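Local coordinates for diaminopimelate decarboxylase (Phaeodactylum tricornutum, PDB 7JPJ), which probably decarboxylates diaminopimelate to lysine with pyridoxal 5'-phosphate as cofactor, working as an obligate dimer that is captured here with D-lysine bound, at residues F110-D115 / R130-Y135; A140-V146 / L195-H201; C224-V230 / E270-L274. Residue numbers count along the deposited sequence, not the author numbering.

Interaction 1. Residues F110-D115 / R130-Y135; sequences FAALVD and RFGEHY
Phe-110, Val-114 and Phe-131 form the apolar centre where two neighbouring outer helices of a TIM-type barrel meet, a worked example of how consecutive beta-alpha units pack side by side. Residues 110-115 are regular helix; residues 130-134 end a second helix, and Tyr-135 leaves helical geometry (phi/psi -119/44). The short axes approach to 11.4 Å at a signed crossing angle of -69°, a separation bridged by large side chains, and the nearest CA pair is Ala-111 with His-134, at 7.7 Å. Phe-110, with chi1 p, lays its ring along the last helical turn: CZ is 3.7 Å from Arg-130 O, and CE2 is 4.0 Å from Phe-131 CA and 4.1 Å from Phe-131 CD1. Val-114, with chi1 t, sets CG1 3.9 Å from Phe-131 CE1, at the edge of that ring, and 4.1 Å from Tyr-135 CE2. Phe-131 (chi1 t) also reaches Ala-140, at the start of the following strand. Further out, His-134 (chi1 t) offers a ring face to Ala-111 in a CH-pi contact, the methyl CB lying 3.7 Å from the ring centroid and 20° off its normal. At the polar edge Tyr-135, with chi1 m, sends its ring back toward the first helix and spans the gap. Its hydroxyl passes Val-114 CB at 3.6 Å and donates a hydrogen bond to the helix-borne carboxylate of Asp-115 (chi1 m), with Tyr-135 OH 3.0 Å from Asp-115 OD1.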
loop_
_atom_site.group_PDB
_atom_site.type_symbol
_atom_site.label_atom_id
_atom_site.label_comp_id
_atom_site.label_asym_id
_atom_site.label_seq_id
_atom_site.Cartn_x
_atom_site.Cartn_y
_atom_site.Cartn_z
ATOM N N PHE A 110 -26.752 -4.519 4.406
ATOM C CA PHE A 110 -26.594 -5.968 4.330
ATOM C C PHE A 110 -27.928 -6.661 4.070
ATOM O O PHE A 110 -27.983 -7.670 3.357
ATOM C CB PHE A 110 -25.952 -6.495 5.614
ATOM C CG PHE A 110 -26.886 -6.528 6.791
ATOM C CD1 PHE A 110 -27.089 -5.393 7.558
ATOM C CD2 PHE A 110 -27.565 -7.689 7.130
ATOM C CE1 PHE A 110 -27.947 -5.413 8.639
ATOM C CE2 PHE A 110 -28.430 -7.715 8.213
ATOM C CZ PHE A 110 -28.620 -6.574 8.967
ATOM N N ALA A 111 -29.015 -6.126 4.632
ATOM C CA ALA A 111 -30.326 -6.744 4.456
ATOM C C ALA A 111 -30.737 -6.760 2.991
ATOM O O ALA A 111 -31.347 -7.727 2.520
ATOM C CB ALA A 111 -31.369 -6.011 5.300
ATOM N N ALA A 112 -30.412 -5.697 2.252
ATOM C CA ALA A 112 -30.717 -5.672 0.825
ATOM C C ALA A 112 -29.969 -6.774 0.087
ATOM O O ALA A 112 -30.530 -7.431 -0.799
ATOM C CB ALA A 112 -30.374 -4.302 0.241
ATOM N N LEU A 113 -28.702 -6.996 0.445
ATOM C CA LEU A 113 -27.921 -8.045 -0.201
ATOM C C LEU A 113 -28.460 -9.430 0.140
ATOM O O LEU A 113 -28.578 -10.289 -0.741
ATOM C CB LEU A 113 -26.450 -7.922 0.199
ATOM C CG LEU A 113 -25.807 -6.546 -0.005
ATOM C CD1 LEU A 113 -24.381 -6.528 0.522
ATOM C CD2 LEU A 113 -25.840 -6.139 -1.470
ATOM N N VAL A 114 -28.798 -9.662 1.413
ATOM C CA VAL A 114 -29.312 -10.967 1.818
ATOM C C VAL A 114 -30.620 -11.274 1.097
ATOM O O VAL A 114 -30.891 -12.425 0.736
ATOM C CB VAL A 114 -29.477 -11.027 3.350
ATOM C CG1 VAL A 114 -30.017 -12.385 3.778
ATOM C CG2 VAL A 114 -28.155 -10.744 4.039
ATOM N N ASP A 115 -31.440 -10.246 0.861
ATOM C CA ASP A 115 -32.714 -10.459 0.181
ATOM C C ASP A 115 -32.523 -10.929 -1.255
ATOM O O ASP A 115 -33.336 -11.709 -1.766
ATOM C CB ASP A 115 -33.545 -9.178 0.212
ATOM C CG ASP A 115 -34.069 -8.859 1.595
ATOM O OD1 ASP A 115 -34.153 -9.786 2.428
ATOM O OD2 ASP A 115 -34.400 -7.682 1.846
ATOM N N ARG A 130 -27.324 -8.198 14.761
ATOM C CA ARG A 130 -27.931 -7.315 13.769
ATOM C C ARG A 130 -28.710 -8.112 12.730
ATOM O O ARG A 130 -29.799 -7.705 12.308
ATOM C CB ARG A 130 -26.855 -6.457 13.100
ATOM C CG ARG A 130 -26.198 -5.438 14.027
ATOM C CD ARG A 130 -25.107 -4.657 13.311
ATOM N NE ARG A 130 -25.645 -3.863 12.210
ATOM C CZ ARG A 130 -24.903 -3.245 11.298
ATOM N NH1 ARG A 130 -23.579 -3.325 11.349
ATOM N NH2 ARG A 130 -25.486 -2.547 10.331
ATOM N N PHE A 131 -28.168 -9.257 12.308
ATOM C CA PHE A 131 -28.894 -10.134 11.395
ATOM C C PHE A 131 -30.157 -10.676 12.053
ATOM O O PHE A 131 -31.235 -10.684 11.446
ATOM C CB PHE A 131 -27.983 -11.277 10.945
ATOM C CG PHE A 131 -28.561 -12.126 9.850
ATOM C CD1 PHE A 131 -28.363 -11.793 8.521
ATOM C CD2 PHE A 131 -29.292 -13.264 10.149
ATOM C CE1 PHE A 131 -28.887 -12.578 7.510
ATOM C CE2 PHE A 131 -29.820 -14.047 9.146
ATOM C CZ PHE A 131 -29.617 -13.704 7.824
ATOM N N GLY A 132 -30.044 -11.127 13.304
ATOM C CA GLY A 132 -31.200 -11.683 13.989
ATOM C C GLY A 132 -32.266 -10.647 14.298
ATOM O O GLY A 132 -33.461 -10.948 14.264
ATOM N N GLU A 133 -31.849 -9.418 14.618
ATOM C CA GLU A 133 -32.809 -8.342 14.851
ATOM C C GLU A 133 -33.664 -8.087 13.616
ATOM O O GLU A 133 -34.860 -7.790 13.727
ATOM C CB GLU A 133 -32.079 -7.059 15.263
ATOM C CG GLU A 133 -31.656 -7.002 16.726
ATOM C CD GLU A 133 -30.848 -5.752 17.064
ATOM O OE1 GLU A 133 -30.470 -5.594 18.246
ATOM O OE2 GLU A 133 -30.590 -4.930 16.156
ATOM N N HIS A 134 -33.072 -8.207 12.428
ATOM C CA HIS A 134 -33.787 -7.887 11.199
ATOM C C HIS A 134 -34.637 -9.051 10.704
ATOM O O HIS A 134 -35.670 -8.826 10.062
ATOM C CB HIS A 134 -32.794 -7.463 10.117
ATOM C CG HIS A 134 -33.432 -6.792 8.941
ATOM N ND1 HIS A 134 -33.898 -7.491 7.849
ATOM C CD2 HIS A 134 -33.684 -5.485 8.687
ATOM C CE1 HIS A 134 -34.408 -6.645 6.972
ATOM N NE2 HIS A 134 -34.291 -5.421 7.457
ATOM N N TYR A 135 -34.230 -10.286 10.986
ATOM C CA TYR A 135 -34.924 -11.484 10.528
ATOM C C TYR A 135 -35.403 -12.320 11.708
ATOM O O TYR A 135 -35.279 -13.545 11.716
ATOM C CB TYR A 135 -34.027 -12.321 9.621
ATOM C CG TYR A 135 -33.586 -11.607 8.365
ATOM C CD1 TYR A 135 -34.504 -11.274 7.378
ATOM C CD2 TYR A 135 -32.254 -11.276 8.161
ATOM C CE1 TYR A 135 -34.110 -10.620 6.226
ATOM C CE2 TYR A 135 -31.849 -10.624 7.011
ATOM C CZ TYR A 135 -32.781 -10.297 6.045
ATOM O OH TYR A 135 -32.381 -9.647 4.896
#

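Interaction 2. Residues A140-V146 / L195-H201; sequences AKVGVRV and LEVERIH
Parallel strands 141-146 and 196-201 run with their short axes 4.5 Å apart and 22° from alignment, joined by six backbone hydrogen bonds. In the first half, Glu-196 N donates to Ala-140 O (3.2 Å), Val-142 N to Glu-196 O (3.2 Å) and Glu-198 N to Val-142 O (3.3 Å). The register then slips by one residue: Lys-141 pairs with Glu-196 and Val-142 with Val-197, but Val-144 with Ile-200 and Arg-145 with His-201. Glu-198 takes up the extra residue with phi/psi of -106/-13. Beyond it the bonds shorten: Val-144 N to Arg-199 O (3.0 Å), His-201 N to Val-144 O (2.8 Å) and Val-146 N to His-201 O (2.9 Å). Gly-143 instead bonds through its backbone to Leu-120 and Ala-122 of the strand on its other flank.

Arg-199 crosses over Gly-143, where a CB would clash with NE; that NE hydrogen-bonds to Asn-121 OD1, while Arg-199 NH1 makes a salt bridge to Glu-198 OE2 (3.1 Å). His-201 ND1 is satisfied by Asn-234 O, and His-201 NE2 makes a weak hydrogen bond to Glu-279 OE2. On the face of Val-142 and Val-144, Val-144 CG2 meets Val-197 CG1 at 3.6 Å. Arg-145 points to the opposite face, its side chain about 7 Å from that of Lys-60, predicted to carry the cofactor, which is not attached here. This is the parallel strand pairing of the TIM-type barrel of fold-type III pyridoxal-phosphate decarboxylases.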
loop_
_atom_site.group_PDB
_atom_site.type_symbol
_atom_site.label_atom_id
_atom_site.label_comp_id
_atom_site.label_asym_id
_atom_site.label_seq_id
_atom_site.Cartn_x
_atom_site.Cartn_y
_atom_site.Cartn_z
ATOM N N ALA A 140 -34.291 -17.037 9.348
ATOM C CA ALA A 140 -33.364 -16.955 8.232
ATOM C C ALA A 140 -32.152 -17.848 8.462
ATOM O O ALA A 140 -31.666 -17.994 9.587
ATOM C CB ALA A 140 -32.925 -15.508 8.024
ATOM N N LYS A 141 -31.684 -18.471 7.385
ATOM C CA LYS A 141 -30.435 -19.210 7.430
ATOM C C LYS A 141 -29.266 -18.239 7.366
ATOM O O LYS A 141 -29.352 -17.175 6.749
ATOM C CB LYS A 141 -30.355 -20.219 6.282
ATOM C CG LYS A 141 -31.329 -21.387 6.419
ATOM C CD LYS A 141 -31.869 -21.865 5.075
ATOM C CE LYS A 141 -32.129 -20.711 4.113
ATOM N NZ LYS A 141 -32.518 -21.201 2.753
ATOM N N VAL A 142 -28.169 -18.611 8.023
ATOM C CA VAL A 142 -27.000 -17.746 8.113
ATOM C C VAL A 142 -25.791 -18.624 8.380
ATOM O O VAL A 142 -25.911 -19.722 8.930
ATOM C CB VAL A 142 -27.189 -16.665 9.210
ATOM C CG1 VAL A 142 -27.058 -17.278 10.600
ATOM C CG2 VAL A 142 -26.207 -15.518 9.021
ATOM N N GLY A 143 -24.619 -18.146 7.962
ATOM C CA GLY A 143 -23.367 -18.794 8.276
ATOM C C GLY A 143 -22.717 -18.167 9.497
ATOM O O GLY A 143 -23.010 -17.033 9.867
ATOM N N VAL A 144 -21.828 -18.931 10.128
ATOM C CA VAL A 144 -21.133 -18.509 11.340
ATOM C C VAL A 144 -19.651 -18.819 11.177
ATOM O O VAL A 144 -19.272 -19.988 11.039
ATOM C CB VAL A 144 -21.686 -19.207 12.596
ATOM C CG1 VAL A 144 -21.000 -18.680 13.842
ATOM C CG2 VAL A 144 -23.190 -19.012 12.698
ATOM N N ARG A 145 -18.813 -17.782 11.204
ATOM C CA ARG A 145 -17.369 -17.973 11.192
ATOM C C ARG A 145 -16.851 -18.070 12.620
ATOM O O ARG A 145 -17.140 -17.206 13.455
ATOM C CB ARG A 145 -16.649 -16.843 10.453
ATOM C CG ARG A 145 -15.134 -16.953 10.594
ATOM C CD ARG A 145 -14.365 -16.172 9.545
ATOM N NE ARG A 145 -12.925 -16.272 9.778
ATOM C CZ ARG A 145 -11.993 -15.834 8.937
ATOM N NH1 ARG A 145 -12.346 -15.259 7.796
ATOM N NH2 ARG A 145 -10.708 -15.970 9.239
ATOM N N VAL A 146 -16.076 -19.116 12.895
ATOM C CA VAL A 146 -15.589 -19.413 14.236
ATOM C C VAL A 146 -14.084 -19.193 14.284
ATOM O O VAL A 146 -13.357 -19.592 13.365
ATOM C CB VAL A 146 -15.938 -20.857 14.651
ATOM C CG1 VAL A 146 -15.416 -21.159 16.049
ATOM C CG2 VAL A 146 -17.438 -21.087 14.570
ATOM N N LEU A 195 -33.050 -18.074 14.554
ATOM C CA LEU A 195 -32.187 -18.288 13.405
ATOM C C LEU A 195 -32.000 -19.779 13.134
ATOM O O LEU A 195 -32.339 -20.642 13.947
ATOM C CB LEU A 195 -30.825 -17.631 13.630
ATOM C CG LEU A 195 -30.809 -16.118 13.813
ATOM C CD1 LEU A 195 -29.389 -15.639 14.031
ATOM C CD2 LEU A 195 -31.430 -15.435 12.608
ATOM N N GLU A 196 -31.443 -20.074 11.963
ATOM C CA GLU A 196 -31.072 -21.432 11.581
ATOM C C GLU A 196 -29.642 -21.402 11.062
ATOM O O GLU A 196 -29.371 -20.801 10.016
ATOM C CB GLU A 196 -32.024 -21.996 10.526
ATOM C CG GLU A 196 -31.657 -23.401 10.065
ATOM C CD GLU A 196 -32.844 -24.170 9.521
ATOM O OE1 GLU A 196 -32.758 -24.657 8.374
ATOM O OE2 GLU A 196 -33.863 -24.286 10.239
ATOM N N VAL A 197 -28.731 -22.043 11.787
ATOM C CA VAL A 197 -27.326 -22.089 11.398
ATOM C C VAL A 197 -27.148 -23.215 10.386
ATOM O O VAL A 197 -27.279 -24.395 10.724
ATOM C CB VAL A 197 -26.415 -22.285 12.614
ATOM C CG1 VAL A 197 -24.960 -22.123 12.215
ATOM C CG2 VAL A 197 -26.785 -21.303 13.705
ATOM N N GLU A 198 -26.845 -22.855 9.139
ATOM C CA GLU A 198 -26.705 -23.829 8.067
ATOM C C GLU A 198 -25.262 -24.082 7.662
ATOM O O GLU A 198 -25.003 -25.062 6.954
ATOM C CB GLU A 198 -27.495 -23.381 6.827
ATOM C CG GLU A 198 -26.865 -22.216 6.073
ATOM C CD GLU A 198 -27.542 -21.935 4.739
ATOM O OE1 GLU A 198 -28.473 -22.681 4.367
ATOM O OE2 GLU A 198 -27.142 -20.964 4.060
ATOM N N ARG A 199 -24.319 -23.245 8.091
ATOM C CA ARG A 199 -22.961 -23.310 7.573
ATOM C C ARG A 199 -21.986 -22.751 8.599
ATOM O O ARG A 199 -22.246 -21.715 9.215
ATOM C CB ARG A 199 -22.856 -22.541 6.249
ATOM C CG ARG A 199 -21.447 -22.295 5.749
ATOM C CD ARG A 199 -21.465 -21.497 4.449
ATOM N NE ARG A 199 -22.060 -20.173 4.622
ATOM C CZ ARG A 199 -23.303 -19.855 4.268
ATOM N NH1 ARG A 199 -24.092 -20.769 3.719
ATOM N NH2 ARG A 199 -23.758 -18.625 4.467
ATOM N N ILE A 200 -20.867 -23.451 8.776
ATOM C CA ILE A 200 -19.770 -23.019 9.632
ATOM C C ILE A 200 -18.604 -22.620 8.739
ATOM O O ILE A 200 -18.358 -23.254 7.707
ATOM C CB ILE A 200 -19.357 -24.124 10.627
ATOM C CG1 ILE A 200 -20.529 -24.485 11.543
ATOM C CG2 ILE A 200 -18.164 -23.688 11.467
ATOM C CD1 ILE A 200 -20.922 -23.376 12.502
ATOM N N HIS A 201 -17.898 -21.561 9.128
ATOM C CA HIS A 201 -16.788 -21.017 8.356
ATOM C C HIS A 201 -15.545 -20.957 9.231
ATOM O O HIS A 201 -15.592 -20.442 10.351
ATOM C CB HIS A 201 -17.126 -19.621 7.820
ATOM C CG HIS A 201 -16.147 -19.103 6.812
ATOM N ND1 HIS A 201 -15.125 -19.872 6.300
ATOM C CD2 HIS A 201 -16.036 -17.890 6.220
ATOM C CE1 HIS A 201 -14.426 -19.155 5.438
ATOM N NE2 HIS A 201 -14.960 -17.949 5.370
#

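Interaction 3. Residues C224-V230 / E270-L274; sequences CKVFPTV and EGREL
Arg-272 plugs the open side of a loop in the TIM-type barrel domain, an example of a guanidinium satisfying main-chain carbonyls at the two ends of a loop. Its NH2 donates to Cys-224 O at 2.7 Å and to Val-230 O at 3.2 Å, while NH1 adds a weak bond to Cys-224 O at 3.2 Å. One group thus ties together both ends of residues 224-230, which fold back through a type I turn from Phe-227 to Val-230, closed by Val-230 N to Phe-227 O at 3.1 Å. The Arg-272 side chain (chi1 m, chi2 t, chi3 p) reaches in from an extended backbone, just after Gly-271 has ended the preceding helix with positive phi (76/17). Toward the solvent, Lys-225 NZ makes a salt bridge to Glu-270 OE1 at 3.0 Å.

Packing surrounds these bonds. Pro-228 CA sits over one face of the guanidinium, 3.7 Å from Arg-272 NH1. On the buried side Cys-224 and Leu-274 both touch Phe-266 of helix 252-270, so the contact joins two helix-to-strand loops to a barrel helix. Leu-274, with chi1 m and chi2 t, places CD1 4.0 Å from Cys-224 CB and CD2 3.4 Å from Val-230 O.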
loop_
_atom_site.group_PDB
_atom_site.type_symbol
_atom_site.label_atom_id
_atom_site.label_comp_id
_atom_site.label_asym_id
_atom_site.label_seq_id
_atom_site.Cartn_x
_atom_site.Cartn_y
_atom_site.Cartn_z
ATOM N N CYS A 224 -19.521 -28.046 13.977
ATOM C CA CYS A 224 -20.715 -28.390 13.214
ATOM C C CYS A 224 -21.664 -29.294 13.990
ATOM O O CYS A 224 -22.843 -29.382 13.633
ATOM C CB CYS A 224 -20.333 -29.056 11.894
ATOM S SG CYS A 224 -19.386 -28.000 10.774
ATOM N N LYS A 225 -21.185 -29.969 15.033
ATOM C CA LYS A 225 -22.069 -30.770 15.868
ATOM C C LYS A 225 -22.751 -29.949 16.954
ATOM O O LYS A 225 -23.659 -30.461 17.618
ATOM C CB LYS A 225 -21.299 -31.940 16.498
ATOM C CG LYS A 225 -20.576 -31.605 17.788
ATOM C CD LYS A 225 -19.800 -32.804 18.317
ATOM C CE LYS A 225 -20.725 -33.961 18.663
ATOM N NZ LYS A 225 -19.964 -35.148 19.150
ATOM N N VAL A 226 -22.343 -28.694 17.146
ATOM C CA VAL A 226 -23.049 -27.818 18.075
ATOM C C VAL A 226 -24.388 -27.392 17.484
ATOM O O VAL A 226 -25.407 -27.347 18.184
ATOM C CB VAL A 226 -22.171 -26.605 18.435
ATOM C CG1 VAL A 226 -22.988 -25.537 19.153
ATOM C CG2 VAL A 226 -20.987 -27.047 19.284
ATOM N N PHE A 227 -24.412 -27.087 16.190
ATOM C CA PHE A 227 -25.643 -26.723 15.496
ATOM C C PHE A 227 -26.027 -27.831 14.524
ATOM O O PHE A 227 -25.438 -27.937 13.437
ATOM C CB PHE A 227 -25.467 -25.393 14.761
ATOM C CG PHE A 227 -24.894 -24.308 15.621
ATOM C CD1 PHE A 227 -25.694 -23.633 16.530
ATOM C CD2 PHE A 227 -23.551 -23.977 15.540
ATOM C CE1 PHE A 227 -25.173 -22.638 17.335
ATOM C CE2 PHE A 227 -23.021 -22.981 16.344
ATOM C CZ PHE A 227 -23.835 -22.311 17.243
ATOM N N PRO A 228 -26.997 -28.685 14.865
ATOM C CA PRO A 228 -27.313 -29.833 13.997
ATOM C C PRO A 228 -27.869 -29.444 12.638
ATOM O O PRO A 228 -27.899 -30.292 11.739
ATOM C CB PRO A 228 -28.347 -30.621 14.814
ATOM C CG PRO A 228 -28.205 -30.118 16.227
ATOM C CD PRO A 228 -27.799 -28.687 16.100
ATOM N N THR A 229 -28.300 -28.195 12.457
ATOM C CA THR A 229 -28.841 -27.747 11.180
ATOM C C THR A 229 -27.763 -27.427 10.149
ATOM O O THR A 229 -28.106 -27.149 8.994
ATOM C CB THR A 229 -29.723 -26.516 11.390
ATOM O OG1 THR A 229 -29.035 -25.572 12.223
ATOM C CG2 THR A 229 -31.039 -26.909 12.048
ATOM N N VAL A 230 -26.484 -27.456 10.529
ATOM C CA VAL A 230 -25.411 -27.123 9.598
ATOM C C VAL A 230 -25.285 -28.216 8.545
ATOM O O VAL A 230 -25.264 -29.413 8.863
ATOM C CB VAL A 230 -24.086 -26.921 10.349
ATOM C CG1 VAL A 230 -22.931 -26.767 9.366
ATOM C CG2 VAL A 230 -24.169 -25.713 11.265
ATOM N N GLU A 270 -21.393 -38.859 13.430
ATOM C CA GLU A 270 -22.576 -38.019 13.558
ATOM C C GLU A 270 -23.703 -38.366 12.596
ATOM O O GLU A 270 -24.837 -37.929 12.825
ATOM C CB GLU A 270 -22.211 -36.539 13.360
ATOM C CG GLU A 270 -21.028 -36.073 14.189
ATOM C CD GLU A 270 -21.313 -36.094 15.674
ATOM O OE1 GLU A 270 -20.369 -36.324 16.462
ATOM O OE2 GLU A 270 -22.482 -35.881 16.055
ATOM N N GLY A 271 -23.434 -39.122 11.535
ATOM C CA GLY A 271 -24.473 -39.483 10.590
ATOM C C GLY A 271 -24.886 -38.386 9.640
ATOM O O GLY A 271 -25.948 -38.490 9.019
ATOM N N ARG A 272 -24.081 -37.337 9.499
ATOM C CA ARG A 272 -24.395 -36.210 8.632
ATOM C C ARG A 272 -23.306 -36.060 7.579
ATOM O O ARG A 272 -22.120 -35.987 7.913
ATOM C CB ARG A 272 -24.536 -34.918 9.441
ATOM C CG ARG A 272 -25.791 -34.856 10.297
ATOM C CD ARG A 272 -25.594 -33.957 11.509
ATOM N NE ARG A 272 -25.041 -32.657 11.144
ATOM C CZ ARG A 272 -24.526 -31.795 12.013
ATOM N NH1 ARG A 272 -24.487 -32.096 13.304
ATOM N NH2 ARG A 272 -24.044 -30.633 11.591
ATOM N N GLU A 273 -23.712 -36.015 6.313
ATOM C CA GLU A 273 -22.792 -35.849 5.195
ATOM C C GLU A 273 -22.777 -34.375 4.806
ATOM O O GLU A 273 -23.771 -33.850 4.294
ATOM C CB GLU A 273 -23.205 -36.743 4.027
ATOM C CG GLU A 273 -23.261 -38.222 4.395
ATOM C CD GLU A 273 -23.667 -39.114 3.235
ATOM O OE1 GLU A 273 -23.846 -38.597 2.111
ATOM O OE2 GLU A 273 -23.804 -40.340 3.449
ATOM N N LEU A 274 -21.652 -33.709 5.054
ATOM C CA LEU A 274 -21.561 -32.259 4.952
ATOM C C LEU A 274 -20.935 -31.836 3.630
ATOM O O LEU A 274 -19.975 -32.450 3.157
ATOM C CB LEU A 274 -20.738 -31.680 6.106
ATOM C CG LEU A 274 -21.264 -31.840 7.534
ATOM C CD1 LEU A 274 -20.286 -31.225 8.520
ATOM C CD2 LEU A 274 -22.643 -31.222 7.685
#

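In the fold
All three contacts belong to the TIM-type barrel domain and follow one another in series along the chain. Interaction 1 lies in the outer helical layer, interaction 2 in the parallel sheet, and interaction 3 among the loops leading into strands 232-234 and 275-278. Interactions 1 and 2 have their centres about 13 Å apart, interactions 2 and 3 theirs about 12 Å apart. Helix 125-134 leads directly into strand 141-147, and Phe-131 packs on Val-142. On the other flank Val-197 O lies 2.6 Å from Thr-229 OG1, and Ile-200 packs on Cys-224. Interactions 1 and 3 do not touch, their nearest atoms being about 12 Å apart; the strand pair links them, and of the three it alone approaches the predicted cofactor lysine.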